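Local coordinates for protein Sqt1 (Chaetomium thermophilum, PDB 4ZOY) that probably serves as a dedicated chaperone that captures a nascent ribosomal protein during translation, using a WD40-repeat beta-propeller, at residues A146-P151 against G196-D201. Sequence-based numbering, arbitrary orientation.
Sequences APCPSP and GAWSPD
Cys-148 lies over one face of the Trp-198 indole, with its CA above the five-membered ring, 3.7 Å from the centroid, in a CH-pi contact. This is a seam between neighbouring blades of a WD40 beta-propeller: 142-147 and 193-198 are the first strands of two successive four-stranded sheets, and the segments 146-151 and 196-201 at their ends run in nearly the same direction. Cys-148 SG lies 3.8 Å from the centroid of the six-membered ring of Trp-198, over the same face, a sulfur-aromatic contact, and CB rests against CZ2. SG gets there because it is anti to the backbone N (chi1 -179°), and it also accepts the N-H of Ser-150. At the edge of the indole, in the ring plane, sits the carbonyl oxygen of Ala-146, bonded by Trp-198 NE1 at 2.9 Å; the hydrogen bond is fairly straight (N-H...O 162°), though NE1 lies well above the plane of the carbonyl. Ala-146 CB reaches CD1 of the same ring.

The indole bridges the two blades, with Val-219, Phe-220 and Ala-158 touching it as well. An alanine at Trp-198 would probably open a gap under Cys-148 and leave the Ala-146 oxygen without its indole donor.

Beyond the strands the loops stay together. Pro-149 packs its CD on Trp-198 CB at 3.5 Å, crossing the tryptophan obliquely, while its CG approaches Ser-199 O. Two waters then join the loops: one donates to both Pro-149 O and Pro-200 O, and the other links Ser-150 OG, itself bonded to Asp-152 N, with Asp-201 O, to which it donates at 2.6 Å.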
loop_
_atom_site.group_PDB
_atom_site.type_symbol
_atom_site.label_atom_id
_atom_site.label_comp_id
_atom_site.label_asym_id
_atom_site.label_seq_id
_atom_site.Cartn_x
_atom_site.Cartn_y
_atom_site.Cartn_z
ATOM N N ALA A 146 0.515 5.840 -5.357
ATOM C CA ALA A 146 -0.471 6.180 -4.334
ATOM C C ALA A 146 -1.427 7.221 -4.888
ATOM O O ALA A 146 -0.988 8.313 -5.263
ATOM C CB ALA A 146 0.213 6.701 -3.066
ATOM N N PRO A 147 -2.719 6.891 -4.972
ATOM C CA PRO A 147 -3.673 7.888 -5.464
ATOM C C PRO A 147 -3.932 8.954 -4.406
ATOM O O PRO A 147 -3.974 8.665 -3.212
ATOM C CB PRO A 147 -4.933 7.063 -5.754
ATOM C CG PRO A 147 -4.848 5.913 -4.770
ATOM C CD PRO A 147 -3.366 5.596 -4.679
ATOM N N CYS A 148 -4.107 10.187 -4.858
ATOM C CA CYS A 148 -4.393 11.302 -3.984
ATOM C C CYS A 148 -5.818 11.234 -3.444
ATOM O O CYS A 148 -6.755 11.174 -4.221
ATOM C CB CYS A 148 -4.183 12.560 -4.779
ATOM S SG CYS A 148 -4.471 14.066 -3.790
ATOM N N PRO A 149 -5.990 11.261 -2.111
ATOM C CA PRO A 149 -7.347 11.220 -1.552
ATOM C C PRO A 149 -8.057 12.583 -1.458
ATOM O O PRO A 149 -9.185 12.619 -0.954
ATOM C CB PRO A 149 -7.119 10.669 -0.140
ATOM C CG PRO A 149 -5.766 11.214 0.233
ATOM C CD PRO A 149 -4.955 11.191 -1.066
ATOM N N SER A 150 -7.426 13.671 -1.892
ATOM C CA SER A 150 -8.093 14.991 -1.845
ATOM C C SER A 150 -9.301 15.023 -2.765
ATOM O O SER A 150 -9.170 14.779 -3.962
ATOM C CB SER A 150 -7.148 16.115 -2.246
ATOM O OG SER A 150 -7.879 17.351 -2.320
ATOM N N PRO A 151 -10.475 15.366 -2.221
ATOM C CA PRO A 151 -11.632 15.482 -3.115
ATOM C C PRO A 151 -11.464 16.657 -4.079
ATOM O O PRO A 151 -12.102 16.691 -5.129
ATOM C CB PRO A 151 -12.799 15.707 -2.151
ATOM C CG PRO A 151 -12.170 16.338 -0.952
ATOM C CD PRO A 151 -10.811 15.693 -0.823
ATOM N N GLY A 196 5.501 5.633 -0.182
ATOM C CA GLY A 196 4.835 6.922 -0.099
ATOM C C GLY A 196 3.447 6.806 0.482
ATOM O O GLY A 196 2.783 5.782 0.337
ATOM N N ALA A 197 3.001 7.871 1.141
ATOM C CA ALA A 197 1.666 7.930 1.707
ATOM C C ALA A 197 1.180 9.359 1.737
ATOM O O ALA A 197 1.901 10.266 2.141
ATOM C CB ALA A 197 1.640 7.327 3.108
ATOM N N TRP A 198 -0.061 9.548 1.326
ATOM C CA TRP A 198 -0.669 10.869 1.422
ATOM C C TRP A 198 -1.233 11.109 2.803
ATOM O O TRP A 198 -1.669 10.173 3.474
ATOM C CB TRP A 198 -1.802 11.012 0.415
ATOM C CG TRP A 198 -1.405 10.992 -1.043
ATOM C CD1 TRP A 198 -1.267 9.890 -1.845
ATOM C CD2 TRP A 198 -1.178 12.129 -1.884
ATOM N NE1 TRP A 198 -0.924 10.271 -3.123
ATOM C CE2 TRP A 198 -0.865 11.643 -3.171
ATOM C CE3 TRP A 198 -1.176 13.512 -1.662
ATOM C CZ2 TRP A 198 -0.577 12.498 -4.239
ATOM C CZ3 TRP A 198 -0.888 14.353 -2.720
ATOM C CH2 TRP A 198 -0.593 13.844 -3.993
ATOM N N SER A 199 -1.277 12.371 3.213
ATOM C CA SER A 199 -2.131 12.728 4.337
ATOM C C SER A 199 -3.602 12.539 3.940
ATOM O O SER A 199 -3.936 12.603 2.759
ATOM C CB SER A 199 -1.864 14.172 4.784
ATOM O OG SER A 199 -2.124 15.107 3.731
ATOM N N PRO A 200 -4.489 12.311 4.915
ATOM C CA PRO A 200 -5.903 12.079 4.590
ATOM C C PRO A 200 -6.563 13.220 3.814
ATOM O O PRO A 200 -7.463 12.933 3.015
ATOM C CB PRO A 200 -6.552 11.906 5.970
ATOM C CG PRO A 200 -5.437 11.328 6.810
ATOM C CD PRO A 200 -4.198 12.044 6.338
ATOM N N ASP A 201 -6.130 14.464 4.005
ATOM C CA ASP A 201 -6.707 15.554 3.217
ATOM C C ASP A 201 -6.081 15.668 1.824
ATOM O O ASP A 201 -6.477 16.515 1.025
ATOM C CB ASP A 201 -6.609 16.900 3.963
ATOM C CG ASP A 201 -5.183 17.371 4.204
ATOM O OD1 ASP A 201 -4.214 16.796 3.670
ATOM O OD2 ASP A 201 -5.025 18.368 4.957
HETATM O O HOH W 1 -9.457 13.905 1.665
HETATM O O HOH W 2 -7.997 18.405 0.156
#